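Local atomic coordinates of putative NAD(P)H-dependent FMN-containing oxidoreductase YwqN (Bacillus subtilis, PDB entry 1RLI), a protein that probably acts as an oxidoreductase that uses FMN as its cofactor and NADPH as its electron donor. Residues Ser64-Ile69 / Asp95-Thr100; Ala118-Val123 / His141-Met146; Lys25-Phe30 / Ile74-Thr79; Thr19-Glu24 / Asp163-His168. All coordinates share one frame; numbering follows the deposited sequence.

Contact 1: Ser64-Ile69 / Asp95-Thr100; sequences SIIERI and DRWSQT
Thr-100, whose CG2 methyl meets Ile-66, has its hydroxyl OG1 in a hydrogen bond with OH of Tyr-62. Tyr-62 belongs to helix 62-70, the same helix as Ile-66, so both ends of the threonine side chain face one partner helix. Threonine suits this place because the branch at CB gives it a polar and an apolar arm. With chi1 at -51°, OG1 lies beside the backbone N, while CG2 stands anti to it and approaches CG2 of Ile-66 to 4.3 Å. The isoleucine sends its other branch toward the tryptophan: its chi1 of -68° and chi2 of -61° fold the chain, and CD1 comes within 4.3 Å of NE1 of Trp-97 and 4.4 Å of CD1 of Trp-97. The methyl reaches the pyrrole part of the indole at a slant. Trp-97 also meets Phe-93 of helix 88-95 edge to face, and Phe-109 of helix 109-114 covers both Ile-66 and Thr-100. On its far side the short helix 97-100 faces another chain, where Ser-98 OG is hydrogen-bonded to NE1 of Trp-83 of the second subunit. Between the two segments themselves, such wide separations imply modest dispersion forces, so the helices are probably held together as much by Tyr-62 and the surrounding aromatic side chains as by direct touch.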
loop_
_atom_site.group_PDB
_atom_site.type_symbol
_atom_site.label_atom_id
_atom_site.label_comp_id
_atom_site.label_asym_id
_atom_site.label_seq_id
_atom_site.Cartn_x
_atom_site.Cartn_y
_atom_site.Cartn_z
ATOM N N SER D 64 7.089 -0.391 -32.829
ATOM C CA SER D 64 6.623 -1.708 -33.274
ATOM C C SER D 64 5.913 -2.438 -32.133
ATOM O O SER D 64 4.944 -3.180 -32.350
ATOM C CB SER D 64 7.801 -2.559 -33.759
ATOM O OG SER D 64 8.229 -2.108 -35.027
ATOM N N ILE D 65 6.405 -2.233 -30.916
ATOM C CA ILE D 65 5.804 -2.875 -29.751
ATOM C C ILE D 65 4.419 -2.300 -29.482
ATOM O O ILE D 65 3.453 -3.041 -29.267
ATOM C CB ILE D 65 6.717 -2.725 -28.524
ATOM C CG1 ILE D 65 7.976 -3.564 -28.760
ATOM C CG2 ILE D 65 5.979 -3.173 -27.228
ATOM C CD1 ILE D 65 9.056 -3.443 -27.688
ATOM N N ILE D 66 4.310 -0.976 -29.530
ATOM C CA ILE D 66 3.033 -0.325 -29.293
ATOM C C ILE D 66 2.030 -0.806 -30.334
ATOM O O ILE D 66 0.863 -1.069 -30.019
ATOM C CB ILE D 66 3.162 1.206 -29.386
ATOM C CG1 ILE D 66 4.009 1.746 -28.221
ATOM C CG2 ILE D 66 1.801 1.840 -29.345
ATOM C CD1 ILE D 66 3.420 1.463 -26.796
ATOM N N GLU D 67 2.484 -0.909 -31.584
ATOM C CA GLU D 67 1.602 -1.371 -32.661
ATOM C C GLU D 67 1.024 -2.750 -32.341
ATOM O O GLU D 67 -0.172 -3.000 -32.518
ATOM C CB GLU D 67 2.368 -1.442 -33.983
ATOM C CG GLU D 67 2.674 -0.088 -34.592
ATOM C CD GLU D 67 1.469 0.525 -35.290
ATOM O OE1 GLU D 67 0.336 0.049 -35.058
ATOM O OE2 GLU D 67 1.656 1.490 -36.068
ATOM N N ARG D 68 1.875 -3.647 -31.863
ATOM C CA ARG D 68 1.424 -4.994 -31.536
ATOM C C ARG D 68 0.499 -5.001 -30.329
ATOM O O ARG D 68 -0.528 -5.688 -30.327
ATOM C CB ARG D 68 2.631 -5.896 -31.300
ATOM C CG ARG D 68 3.391 -6.162 -32.574
ATOM C CD ARG D 68 4.732 -6.768 -32.289
ATOM N NE ARG D 68 4.639 -8.074 -31.652
ATOM C CZ ARG D 68 5.626 -8.612 -30.947
ATOM N NH1 ARG D 68 6.764 -7.944 -30.796
ATOM N NH2 ARG D 68 5.482 -9.812 -30.401
ATOM N N ILE D 69 0.852 -4.230 -29.306
ATOM C CA ILE D 69 0.028 -4.134 -28.107
ATOM C C ILE D 69 -1.371 -3.634 -28.417
ATOM O O ILE D 69 -2.357 -4.095 -27.831
ATOM C CB ILE D 69 0.657 -3.161 -27.080
ATOM C CG1 ILE D 69 1.753 -3.877 -26.311
ATOM C CG2 ILE D 69 -0.421 -2.593 -26.152
ATOM C CD1 ILE D 69 2.544 -2.951 -25.387
ATOM N N ASP D 95 6.986 4.418 -18.768
ATOM C CA ASP D 95 7.178 5.866 -18.675
ATOM C C ASP D 95 6.969 6.522 -20.051
ATOM O O ASP D 95 6.482 7.655 -20.131
ATOM C CB ASP D 95 8.590 6.240 -18.195
ATOM C CG ASP D 95 8.781 6.102 -16.676
ATOM O OD1 ASP D 95 7.809 5.844 -15.942
ATOM O OD2 ASP D 95 9.940 6.274 -16.237
ATOM N N ARG D 96 7.362 5.823 -21.117
ATOM C CA ARG D 96 7.216 6.358 -22.475
ATOM C C ARG D 96 5.749 6.451 -22.921
ATOM O O ARG D 96 5.435 7.080 -23.935
ATOM C CB ARG D 96 8.059 5.541 -23.473
ATOM C CG ARG D 96 8.225 6.187 -24.863
ATOM C CD ARG D 96 9.454 5.589 -25.557
ATOM N NE ARG D 96 9.576 5.983 -26.958
ATOM C CZ ARG D 96 10.645 5.718 -27.701
ATOM N NH1 ARG D 96 11.671 5.070 -27.156
ATOM N NH2 ARG D 96 10.673 6.081 -28.988
ATOM N N TRP D 97 4.824 5.838 -22.180
ATOM C CA TRP D 97 3.413 5.990 -22.545
ATOM C C TRP D 97 3.076 7.486 -22.483
ATOM O O TRP D 97 2.145 7.945 -23.124
ATOM C CB TRP D 97 2.495 5.220 -21.585
ATOM C CG TRP D 97 2.536 3.729 -21.779
ATOM C CD1 TRP D 97 3.308 3.034 -22.669
ATOM C CD2 TRP D 97 1.818 2.753 -21.019
ATOM N NE1 TRP D 97 3.116 1.682 -22.503
ATOM C CE2 TRP D 97 2.212 1.482 -21.492
ATOM C CE3 TRP D 97 0.888 2.831 -19.977
ATOM C CZ2 TRP D 97 1.711 0.286 -20.954
ATOM C CZ3 TRP D 97 0.385 1.643 -19.433
ATOM C CH2 TRP D 97 0.803 0.382 -19.929
ATOM N N SER D 98 3.826 8.250 -21.689
ATOM C CA SER D 98 3.565 9.686 -21.613
ATOM C C SER D 98 3.764 10.302 -22.999
ATOM O O SER D 98 3.032 11.215 -23.389
ATOM C CB SER D 98 4.500 10.364 -20.607
ATOM O OG SER D 98 4.049 10.087 -19.287
ATOM N N GLN D 99 4.764 9.805 -23.716
ATOM C CA GLN D 99 5.056 10.287 -25.066
ATOM C C GLN D 99 3.990 9.814 -26.042
ATOM O O GLN D 99 3.513 10.572 -26.877
ATOM C CB GLN D 99 6.416 9.765 -25.551
ATOM C CG GLN D 99 7.611 10.564 -25.073
ATOM C CD GLN D 99 8.945 9.911 -25.457
ATOM O OE1 GLN D 99 9.165 9.480 -26.611
ATOM N NE2 GLN D 99 9.848 9.843 -24.487
ATOM N N THR D 100 3.622 8.548 -25.940
ATOM C CA THR D 100 2.629 7.995 -26.845
ATOM C C THR D 100 1.275 8.661 -26.693
ATOM O O THR D 100 0.519 8.752 -27.658
ATOM C CB THR D 100 2.537 6.475 -26.631
ATOM O OG1 THR D 100 3.868 5.934 -26.687
ATOM C CG2 THR D 100 1.682 5.837 -27.684
#

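Contact 2: Ala118-Val123 / His141-Met146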
loop_
_atom_site.group_PDB
_atom_site.type_symbol
_atom_site.label_atom_id
_atom_site.label_comp_id
_atom_site.label_asym_id
_atom_site.label_seq_id
_atom_site.Cartn_x
_atom_site.Cartn_y
_atom_site.Cartn_z
ATOM N N ALA D 118 -5.769 -5.912 -18.090
ATOM C CA ALA D 118 -4.370 -6.070 -17.708
ATOM C C ALA D 118 -4.164 -7.059 -16.574
ATOM O O ALA D 118 -4.985 -7.137 -15.668
ATOM C CB ALA D 118 -3.799 -4.707 -17.284
ATOM N N TYR D 119 -3.041 -7.779 -16.636
ATOM C CA TYR D 119 -2.635 -8.752 -15.619
ATOM C C TYR D 119 -1.168 -8.509 -15.356
ATOM O O TYR D 119 -0.454 -7.993 -16.225
ATOM C CB TYR D 119 -2.760 -10.190 -16.114
ATOM C CG TYR D 119 -4.183 -10.636 -16.322
ATOM C CD1 TYR D 119 -4.857 -11.371 -15.338
ATOM C CD2 TYR D 119 -4.854 -10.335 -17.511
ATOM C CE1 TYR D 119 -6.175 -11.803 -15.544
ATOM C CE2 TYR D 119 -6.172 -10.765 -17.724
ATOM C CZ TYR D 119 -6.818 -11.500 -16.739
ATOM O OH TYR D 119 -8.109 -11.946 -16.977
ATOM N N VAL D 120 -0.705 -8.905 -14.171
ATOM C CA VAL D 120 0.702 -8.735 -13.813
ATOM C C VAL D 120 1.291 -10.030 -13.245
ATOM O O VAL D 120 0.649 -10.706 -12.449
ATOM C CB VAL D 120 0.882 -7.628 -12.729
ATOM C CG1 VAL D 120 2.335 -7.602 -12.233
ATOM C CG2 VAL D 120 0.489 -6.240 -13.305
ATOM N N ILE D 121 2.507 -10.365 -13.664
ATOM C CA ILE D 121 3.230 -11.524 -13.125
ATOM C C ILE D 121 4.558 -10.916 -12.663
ATOM O O ILE D 121 5.279 -10.335 -13.476
ATOM C CB ILE D 121 3.529 -12.597 -14.202
ATOM C CG1 ILE D 121 2.216 -13.220 -14.688
ATOM C CG2 ILE D 121 4.447 -13.662 -13.624
ATOM C CD1 ILE D 121 2.388 -14.134 -15.869
ATOM N N ALA D 122 4.867 -11.023 -11.372
ATOM C CA ALA D 122 6.103 -10.460 -10.833
ATOM C C ALA D 122 6.794 -11.486 -9.945
ATOM O O ALA D 122 6.162 -12.137 -9.104
ATOM C CB ALA D 122 5.808 -9.182 -10.032
ATOM N N VAL D 123 8.091 -11.626 -10.139
ATOM C CA VAL D 123 8.852 -12.604 -9.380
ATOM C C VAL D 123 9.993 -11.924 -8.666
ATOM O O VAL D 123 10.725 -11.161 -9.277
ATOM C CB VAL D 123 9.436 -13.690 -10.319
ATOM C CG1 VAL D 123 10.194 -14.733 -9.498
ATOM C CG2 VAL D 123 8.325 -14.340 -11.118
ATOM N N HIS D 141 -2.514 1.811 -9.793
ATOM C CA HIS D 141 -2.670 3.228 -10.152
ATOM C C HIS D 141 -2.387 3.451 -11.632
ATOM O O HIS D 141 -3.070 4.232 -12.283
ATOM C CB HIS D 141 -1.733 4.133 -9.330
ATOM C CG HIS D 141 -2.113 4.252 -7.883
ATOM N ND1 HIS D 141 -3.404 4.509 -7.464
ATOM C CD2 HIS D 141 -1.363 4.175 -6.758
ATOM C CE1 HIS D 141 -3.433 4.579 -6.143
ATOM N NE2 HIS D 141 -2.207 4.378 -5.692
ATOM N N ILE D 142 -1.366 2.784 -12.152
ATOM C CA ILE D 142 -1.025 2.918 -13.574
ATOM C C ILE D 142 -2.216 2.493 -14.448
ATOM O O ILE D 142 -2.668 3.241 -15.335
ATOM C CB ILE D 142 0.207 2.036 -13.919
ATOM C CG1 ILE D 142 1.448 2.616 -13.225
ATOM C CG2 ILE D 142 0.397 1.947 -15.448
ATOM C CD1 ILE D 142 2.688 1.694 -13.348
ATOM N N PHE D 143 -2.743 1.299 -14.205
ATOM C CA PHE D 143 -3.856 0.838 -15.021
ATOM C C PHE D 143 -5.103 1.703 -14.859
ATOM O O PHE D 143 -5.772 2.022 -15.857
ATOM C CB PHE D 143 -4.173 -0.639 -14.715
ATOM C CG PHE D 143 -3.012 -1.566 -14.970
ATOM C CD1 PHE D 143 -2.173 -1.365 -16.064
ATOM C CD2 PHE D 143 -2.754 -2.637 -14.125
ATOM C CE1 PHE D 143 -1.096 -2.207 -16.316
ATOM C CE2 PHE D 143 -1.668 -3.494 -14.371
ATOM C CZ PHE D 143 -0.841 -3.279 -15.463
ATOM N N HIS D 144 -5.401 2.111 -13.629
ATOM C CA HIS D 144 -6.568 2.940 -13.385
ATOM C C HIS D 144 -6.453 4.253 -14.143
ATOM O O HIS D 144 -7.446 4.786 -14.620
ATOM C CB HIS D 144 -6.718 3.262 -11.910
ATOM C CG HIS D 144 -7.892 4.140 -11.615
ATOM N ND1 HIS D 144 -9.185 3.664 -11.598
ATOM C CD2 HIS D 144 -7.976 5.471 -11.377
ATOM C CE1 HIS D 144 -10.017 4.664 -11.359
ATOM N NE2 HIS D 144 -9.308 5.770 -11.220
ATOM N N PHE D 145 -5.242 4.785 -14.234
ATOM C CA PHE D 145 -5.036 6.045 -14.940
ATOM C C PHE D 145 -5.386 5.875 -16.423
ATOM O O PHE D 145 -5.951 6.779 -17.051
ATOM C CB PHE D 145 -3.577 6.483 -14.772
ATOM C CG PHE D 145 -3.224 7.740 -15.536
ATOM C CD1 PHE D 145 -3.443 8.998 -14.982
ATOM C CD2 PHE D 145 -2.730 7.654 -16.837
ATOM C CE1 PHE D 145 -3.177 10.170 -15.726
ATOM C CE2 PHE D 145 -2.464 8.810 -17.587
ATOM C CZ PHE D 145 -2.690 10.069 -17.026
ATOM N N MET D 146 -5.048 4.710 -16.968
ATOM C CA MET D 146 -5.291 4.390 -18.365
ATOM C C MET D 146 -6.698 3.841 -18.576
ATOM O O MET D 146 -7.097 3.605 -19.709
ATOM C CB MET D 146 -4.266 3.365 -18.868
ATOM C CG MET D 146 -2.817 3.844 -18.890
ATOM S SD MET D 146 -2.493 5.258 -19.980
ATOM C CE MET D 146 -2.625 4.501 -21.639
#
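Within the beta-alpha-beta crossover that runs from strand 117-124 through helix 133-146 to strand 149-157, the ring of Phe-143 on the helix packs against Ala-118 and Val-120 of the first strand. CB of Ala-118 sits 3.6 Å from the centroid of the Phe-143 ring and 5° off its normal, a nearly centred CH-pi contact. Alanine suits the spot because its one methyl can rest on the middle of the ring while the strand stays close to the helix. Val-120 comes from another direction: its CG2, anti to the carbonyl carbon (chi1 172° for CG1), meets the ring edge in plane, 3.7 Å from CE2 of Phe-143. Such crossovers build the flavodoxin-like alpha/beta fold of this family, and the residues one step along the strand, Tyr-119 and Ile-121, serve the opposite face of the sheet. Replacing Phe-143 with an alanine would probably leave the methyl of Ala-118 without its ring face and open a gap between helix and sheet. The ring has aromatic neighbours too, Phe-150 edge to face and Phe-77 with its plane inclined by about 40°. Elsewhere on the helix, His-141 and Phe-145 meet Phe-84 and Trp-83 of the second subunit.

Contact 3: Lys25-Phe30 / Ile74-Thr79; sequences KAVQGF and ILIFAT
CG1 of Val-27 and CD1 of Ile-76 approach to 3.4 Å, tighter than an ordinary contact between two methyl carbons. The isoleucine is stretched out: chi1 of -61° sets CG1 anti to the carbonyl carbon, and chi2 of 174° carries CD1 straight on from it, so the far end of the chain does the touching. The side chain of Val-27 passes it in the opposite direction. Its chi1 of -59° puts CG1 beside the backbone N and pushes CG2 between N and the carbonyl carbon, the crowded position for a branched residue. Ala-26, one residue earlier, adds a lighter contact, its CB 4.5 Å from CD1 of Ile-76; with only a methyl, it lets the helix come near the strand. A type II beta turn runs from Val-27 to Phe-30, closed by Phe-30 N bonding to Val-27 O at 3.1 Å. Gly-29 fits its third position, where phi is positive and a CB would press on the carbonyl oxygen of Gln-28. Helix 18-27 thus packs on one face of the sheet: Val-27 also touches Ile-6 and Val-8 of strand 6-10, Ala-26 and Ile-76 both reach Ile-121 of strand 117-124, and Phe-77 serves the other face.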
loop_
_atom_site.group_PDB
_atom_site.type_symbol
_atom_site.label_atom_id
_atom_site.label_comp_id
_atom_site.label_asym_id
_atom_site.label_seq_id
_atom_site.Cartn_x
_atom_site.Cartn_y
_atom_site.Cartn_z
ATOM N N LYS D 25 2.941 -20.422 -18.342
ATOM C CA LYS D 25 1.889 -21.151 -17.635
ATOM C C LYS D 25 0.566 -20.403 -17.798
ATOM O O LYS D 25 -0.499 -21.014 -17.952
ATOM C CB LYS D 25 2.217 -21.261 -16.139
ATOM C CG LYS D 25 3.551 -21.929 -15.829
ATOM C CD LYS D 25 3.511 -23.433 -16.041
ATOM C CE LYS D 25 2.652 -24.112 -14.983
ATOM N NZ LYS D 25 2.746 -25.599 -15.036
ATOM N N ALA D 26 0.638 -19.073 -17.767
ATOM C CA ALA D 26 -0.557 -18.258 -17.899
ATOM C C ALA D 26 -1.155 -18.256 -19.306
ATOM O O ALA D 26 -2.377 -18.305 -19.454
ATOM C CB ALA D 26 -0.261 -16.811 -17.446
ATOM N N VAL D 27 -0.309 -18.213 -20.332
ATOM C CA VAL D 27 -0.785 -18.166 -21.716
ATOM C C VAL D 27 -0.584 -19.451 -22.514
ATOM O O VAL D 27 -0.648 -19.424 -23.748
ATOM C CB VAL D 27 -0.100 -17.029 -22.517
ATOM C CG1 VAL D 27 -0.359 -15.686 -21.855
ATOM C CG2 VAL D 27 1.390 -17.298 -22.623
ATOM N N GLN D 28 -0.332 -20.561 -21.825
ATOM C CA GLN D 28 -0.117 -21.848 -22.487
ATOM C C GLN D 28 -1.210 -22.175 -23.516
ATOM O O GLN D 28 -2.404 -22.089 -23.218
ATOM C CB GLN D 28 -0.053 -22.955 -21.436
ATOM C CG GLN D 28 0.292 -24.321 -21.991
ATOM C CD GLN D 28 0.397 -25.373 -20.906
ATOM O OE1 GLN D 28 -0.547 -25.589 -20.137
ATOM N NE2 GLN D 28 1.546 -26.037 -20.836
ATOM N N GLY D 29 -0.802 -22.526 -24.734
ATOM C CA GLY D 29 -1.774 -22.881 -25.757
ATOM C C GLY D 29 -2.243 -21.762 -26.664
ATOM O O GLY D 29 -2.511 -21.981 -27.848
ATOM N N PHE D 30 -2.355 -20.555 -26.118
ATOM C CA PHE D 30 -2.785 -19.406 -26.907
ATOM C C PHE D 30 -1.747 -18.988 -27.932
ATOM O O PHE D 30 -0.568 -19.288 -27.796
ATOM C CB PHE D 30 -3.071 -18.215 -25.994
ATOM C CG PHE D 30 -4.361 -18.315 -25.263
ATOM C CD1 PHE D 30 -4.386 -18.547 -23.892
ATOM C CD2 PHE D 30 -5.564 -18.146 -25.940
ATOM C CE1 PHE D 30 -5.599 -18.601 -23.203
ATOM C CE2 PHE D 30 -6.784 -18.200 -25.263
ATOM C CZ PHE D 30 -6.795 -18.427 -23.884
ATOM N N ILE D 74 -6.005 -8.391 -24.317
ATOM C CA ILE D 74 -5.505 -8.763 -22.994
ATOM C C ILE D 74 -4.008 -8.531 -22.941
ATOM O O ILE D 74 -3.262 -8.990 -23.811
ATOM C CB ILE D 74 -5.775 -10.252 -22.687
ATOM C CG1 ILE D 74 -7.286 -10.495 -22.588
ATOM C CG2 ILE D 74 -5.064 -10.652 -21.399
ATOM C CD1 ILE D 74 -7.665 -11.999 -22.542
ATOM N N LEU D 75 -3.559 -7.814 -21.922
ATOM C CA LEU D 75 -2.126 -7.554 -21.789
ATOM C C LEU D 75 -1.596 -8.119 -20.480
ATOM O O LEU D 75 -2.140 -7.807 -19.417
ATOM C CB LEU D 75 -1.842 -6.051 -21.809
ATOM C CG LEU D 75 -2.350 -5.227 -22.995
ATOM C CD1 LEU D 75 -1.856 -3.772 -22.826
ATOM C CD2 LEU D 75 -1.847 -5.826 -24.299
ATOM N N ILE D 76 -0.534 -8.924 -20.559
ATOM C CA ILE D 76 0.097 -9.493 -19.370
ATOM C C ILE D 76 1.484 -8.886 -19.213
ATOM O O ILE D 76 2.351 -9.061 -20.062
ATOM C CB ILE D 76 0.221 -11.036 -19.466
ATOM C CG1 ILE D 76 -1.183 -11.628 -19.576
ATOM C CG2 ILE D 76 0.928 -11.588 -18.220
ATOM C CD1 ILE D 76 -1.236 -13.125 -19.826
ATOM N N PHE D 77 1.675 -8.143 -18.126
ATOM C CA PHE D 77 2.962 -7.496 -17.872
ATOM C C PHE D 77 3.715 -8.421 -16.958
ATOM O O PHE D 77 3.281 -8.664 -15.839
ATOM C CB PHE D 77 2.726 -6.147 -17.200
ATOM C CG PHE D 77 2.081 -5.143 -18.101
ATOM C CD1 PHE D 77 2.854 -4.274 -18.859
ATOM C CD2 PHE D 77 0.695 -5.105 -18.238
ATOM C CE1 PHE D 77 2.246 -3.379 -19.743
ATOM C CE2 PHE D 77 0.093 -4.218 -19.117
ATOM C CZ PHE D 77 0.878 -3.355 -19.870
ATOM N N ALA D 78 4.838 -8.943 -17.436
ATOM C CA ALA D 78 5.632 -9.878 -16.646
ATOM C C ALA D 78 6.956 -9.242 -16.287
ATOM O O ALA D 78 7.689 -8.777 -17.163
ATOM C CB ALA D 78 5.855 -11.166 -17.441
ATOM N N THR D 79 7.299 -9.251 -15.005
ATOM C CA THR D 79 8.548 -8.593 -14.618
ATOM C C THR D 79 9.216 -9.119 -13.371
ATOM O O THR D 79 8.557 -9.618 -12.475
ATOM C CB THR D 79 8.300 -7.089 -14.335
ATOM O OG1 THR D 79 9.537 -6.434 -14.006
ATOM C CG2 THR D 79 7.342 -6.935 -13.113
#

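Contact 4: Thr19-Glu24 / Asp163-His168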
loop_
_atom_site.group_PDB
_atom_site.type_symbol
_atom_site.label_atom_id
_atom_site.label_comp_id
_atom_site.label_asym_id
_atom_site.label_seq_id
_atom_site.Cartn_x
_atom_site.Cartn_y
_atom_site.Cartn_z
ATOM N N THR D 19 10.411 -15.340 -14.910
ATOM C CA THR D 19 9.374 -14.533 -15.511
ATOM C C THR D 19 8.825 -15.209 -16.762
ATOM O O THR D 19 7.611 -15.268 -16.965
ATOM C CB THR D 19 9.926 -13.131 -15.860
ATOM O OG1 THR D 19 10.180 -12.412 -14.643
ATOM C CG2 THR D 19 8.947 -12.369 -16.707
ATOM N N ASP D 20 9.725 -15.710 -17.603
ATOM C CA ASP D 20 9.318 -16.392 -18.831
ATOM C C ASP D 20 8.492 -17.625 -18.510
ATOM O O ASP D 20 7.439 -17.866 -19.108
ATOM C CB ASP D 20 10.541 -16.836 -19.636
ATOM C CG ASP D 20 11.342 -15.677 -20.177
ATOM O OD1 ASP D 20 11.792 -15.774 -21.340
ATOM O OD2 ASP D 20 11.532 -14.680 -19.447
ATOM N N VAL D 21 8.992 -18.407 -17.566
ATOM C CA VAL D 21 8.333 -19.631 -17.142
ATOM C C VAL D 21 6.914 -19.381 -16.639
ATOM O O VAL D 21 5.980 -20.037 -17.084
ATOM C CB VAL D 21 9.155 -20.341 -16.035
ATOM C CG1 VAL D 21 8.376 -21.518 -15.468
ATOM C CG2 VAL D 21 10.495 -20.816 -16.606
ATOM N N LEU D 22 6.745 -18.432 -15.712
ATOM C CA LEU D 22 5.419 -18.158 -15.183
ATOM C C LEU D 22 4.468 -17.649 -16.251
ATOM O O LEU D 22 3.287 -17.981 -16.241
ATOM C CB LEU D 22 5.475 -17.133 -14.044
ATOM C CG LEU D 22 5.771 -17.667 -12.646
ATOM C CD1 LEU D 22 5.700 -16.535 -11.617
ATOM C CD2 LEU D 22 4.750 -18.747 -12.309
ATOM N N ALA D 23 4.987 -16.840 -17.171
ATOM C CA ALA D 23 4.149 -16.295 -18.231
ATOM C C ALA D 23 3.627 -17.406 -19.128
ATOM O O ALA D 23 2.464 -17.391 -19.533
ATOM C CB ALA D 23 4.924 -15.285 -19.053
ATOM N N GLU D 24 4.486 -18.376 -19.433
ATOM C CA GLU D 24 4.072 -19.483 -20.287
ATOM C C GLU D 24 2.933 -20.287 -19.667
ATOM O O GLU D 24 2.057 -20.773 -20.382
ATOM C CB GLU D 24 5.258 -20.393 -20.593
ATOM C CG GLU D 24 4.944 -21.492 -21.603
ATOM C CD GLU D 24 4.427 -20.945 -22.929
ATOM O OE1 GLU D 24 5.031 -19.985 -23.457
ATOM O OE2 GLU D 24 3.422 -21.483 -23.448
ATOM N N ASP D 163 14.187 -21.538 -10.449
ATOM C CA ASP D 163 13.760 -21.833 -9.092
ATOM C C ASP D 163 12.278 -21.555 -8.866
ATOM O O ASP D 163 11.733 -21.928 -7.827
ATOM C CB ASP D 163 14.630 -21.082 -8.073
ATOM C CG ASP D 163 14.286 -19.619 -7.972
ATOM O OD1 ASP D 163 13.981 -19.003 -9.014
ATOM O OD2 ASP D 163 14.338 -19.084 -6.843
ATOM N N ILE D 164 11.614 -20.924 -9.834
ATOM C CA ILE D 164 10.183 -20.653 -9.676
ATOM C C ILE D 164 9.401 -21.962 -9.725
ATOM O O ILE D 164 8.323 -22.081 -9.133
ATOM C CB ILE D 164 9.624 -19.705 -10.772
ATOM C CG1 ILE D 164 8.192 -19.305 -10.410
ATOM C CG2 ILE D 164 9.621 -20.388 -12.139
ATOM C CD1 ILE D 164 8.092 -18.460 -9.148
ATOM N N LEU D 165 9.956 -22.943 -10.429
ATOM C CA LEU D 165 9.332 -24.254 -10.551
ATOM C C LEU D 165 9.144 -24.900 -9.175
ATOM O O LEU D 165 8.432 -25.893 -9.037
ATOM C CB LEU D 165 10.191 -25.153 -11.444
ATOM C CG LEU D 165 10.389 -24.625 -12.867
ATOM C CD1 LEU D 165 11.415 -25.464 -13.603
ATOM C CD2 LEU D 165 9.056 -24.637 -13.603
ATOM N N ARG D 166 9.779 -24.319 -8.164
ATOM C CA ARG D 166 9.676 -24.816 -6.799
ATOM C C ARG D 166 8.550 -24.098 -6.043
ATOM O O ARG D 166 8.152 -24.518 -4.954
ATOM C CB ARG D 166 11.015 -24.624 -6.086
ATOM C CG ARG D 166 11.044 -25.082 -4.643
ATOM C CD ARG D 166 12.477 -25.176 -4.147
ATOM N NE ARG D 166 13.251 -23.986 -4.487
ATOM C CZ ARG D 166 14.530 -23.812 -4.170
ATOM N NH1 ARG D 166 15.181 -24.754 -3.499
ATOM N NH2 ARG D 166 15.160 -22.701 -4.534
ATOM N N ASP D 167 8.037 -23.016 -6.629
ATOM C CA ASP D 167 6.953 -22.246 -6.022
ATOM C C ASP D 167 5.637 -22.754 -6.622
ATOM O O ASP D 167 5.035 -22.109 -7.485
ATOM C CB ASP D 167 7.136 -20.754 -6.328
ATOM C CG ASP D 167 6.186 -19.868 -5.535
ATOM O OD1 ASP D 167 5.125 -20.364 -5.082
ATOM O OD2 ASP D 167 6.492 -18.664 -5.381
ATOM N N HIS D 168 5.194 -23.918 -6.164
ATOM C CA HIS D 168 3.967 -24.511 -6.685
ATOM C C HIS D 168 2.746 -23.611 -6.555
ATOM O O HIS D 168 1.869 -23.624 -7.419
ATOM C CB HIS D 168 3.732 -25.872 -6.023
ATOM C CG HIS D 168 4.780 -26.886 -6.367
ATOM N ND1 HIS D 168 5.059 -27.251 -7.668
ATOM C CD2 HIS D 168 5.625 -27.600 -5.587
ATOM C CE1 HIS D 168 6.031 -28.145 -7.673
ATOM N NE2 HIS D 168 6.392 -28.375 -6.423
#
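No ring or other flat group enters the seam where Val-21 and Leu-22 meet Ile-164 and Leu-165; branched aliphatic chains alone fill it. Ile-164 is the middle piece, with each arm given to a different residue. Its CG1, anti to the backbone N at chi1 -171°, points at Leu-22 and comes within 3.7 Å of CG of that leucine, the two chains lying roughly perpendicular. Its CG2 turns instead to CG1 of Val-21, also at 3.7 Å, and CD1 adds a contact of 3.9 Å with CD1 of Leu-22. Val-21 shares the same CG1 methyl with Leu-165, whose CD2 lies 3.7 Å away at the more exposed border. Beta-branching suits Ile-164, since it must reach two successive helix residues at once. With an alanine here, Leu-22 would probably lose its partner across the seam, with a gap left beside it where CG1 and CD1 had been, and Val-21 would keep only Leu-165. Polar support comes from a hydrogen bond between the backbone N of Ile-164 and the side-chain OD1 of Asn-18. Asp-167, at the N-cap, then starts helix 168-175, which lies beside helix 18-27: Leu-22 touches Leu-171 and Ala-174 there and, on the sheet side, Ile-121 and Val-123 of strand 117-124.

In the fold
The four contacts surround the mostly parallel sheet of a flavodoxin-like fold. Contacts 3 and 4 share helix 18-27 on one face, their centres about 12 Å apart, while contact 2 places helix 133-146 on the other and contact 1 lies farther out on that side, its centre about 27 Å from that of contact 4. Strands 74-80 and 117-124 are neighbours in the sheet, joining contacts 2 and 3; Phe-77 packs on both Phe-143 and Trp-97, linking contacts 1, 2 and 3 into one core. Along the chain, contact 4 encloses the other three, contacts 1 and 3 interleave, and contact 2 opens after both have closed. The second subunit reaches contacts 1 and 2, so that side of the sheet also takes part in assembly.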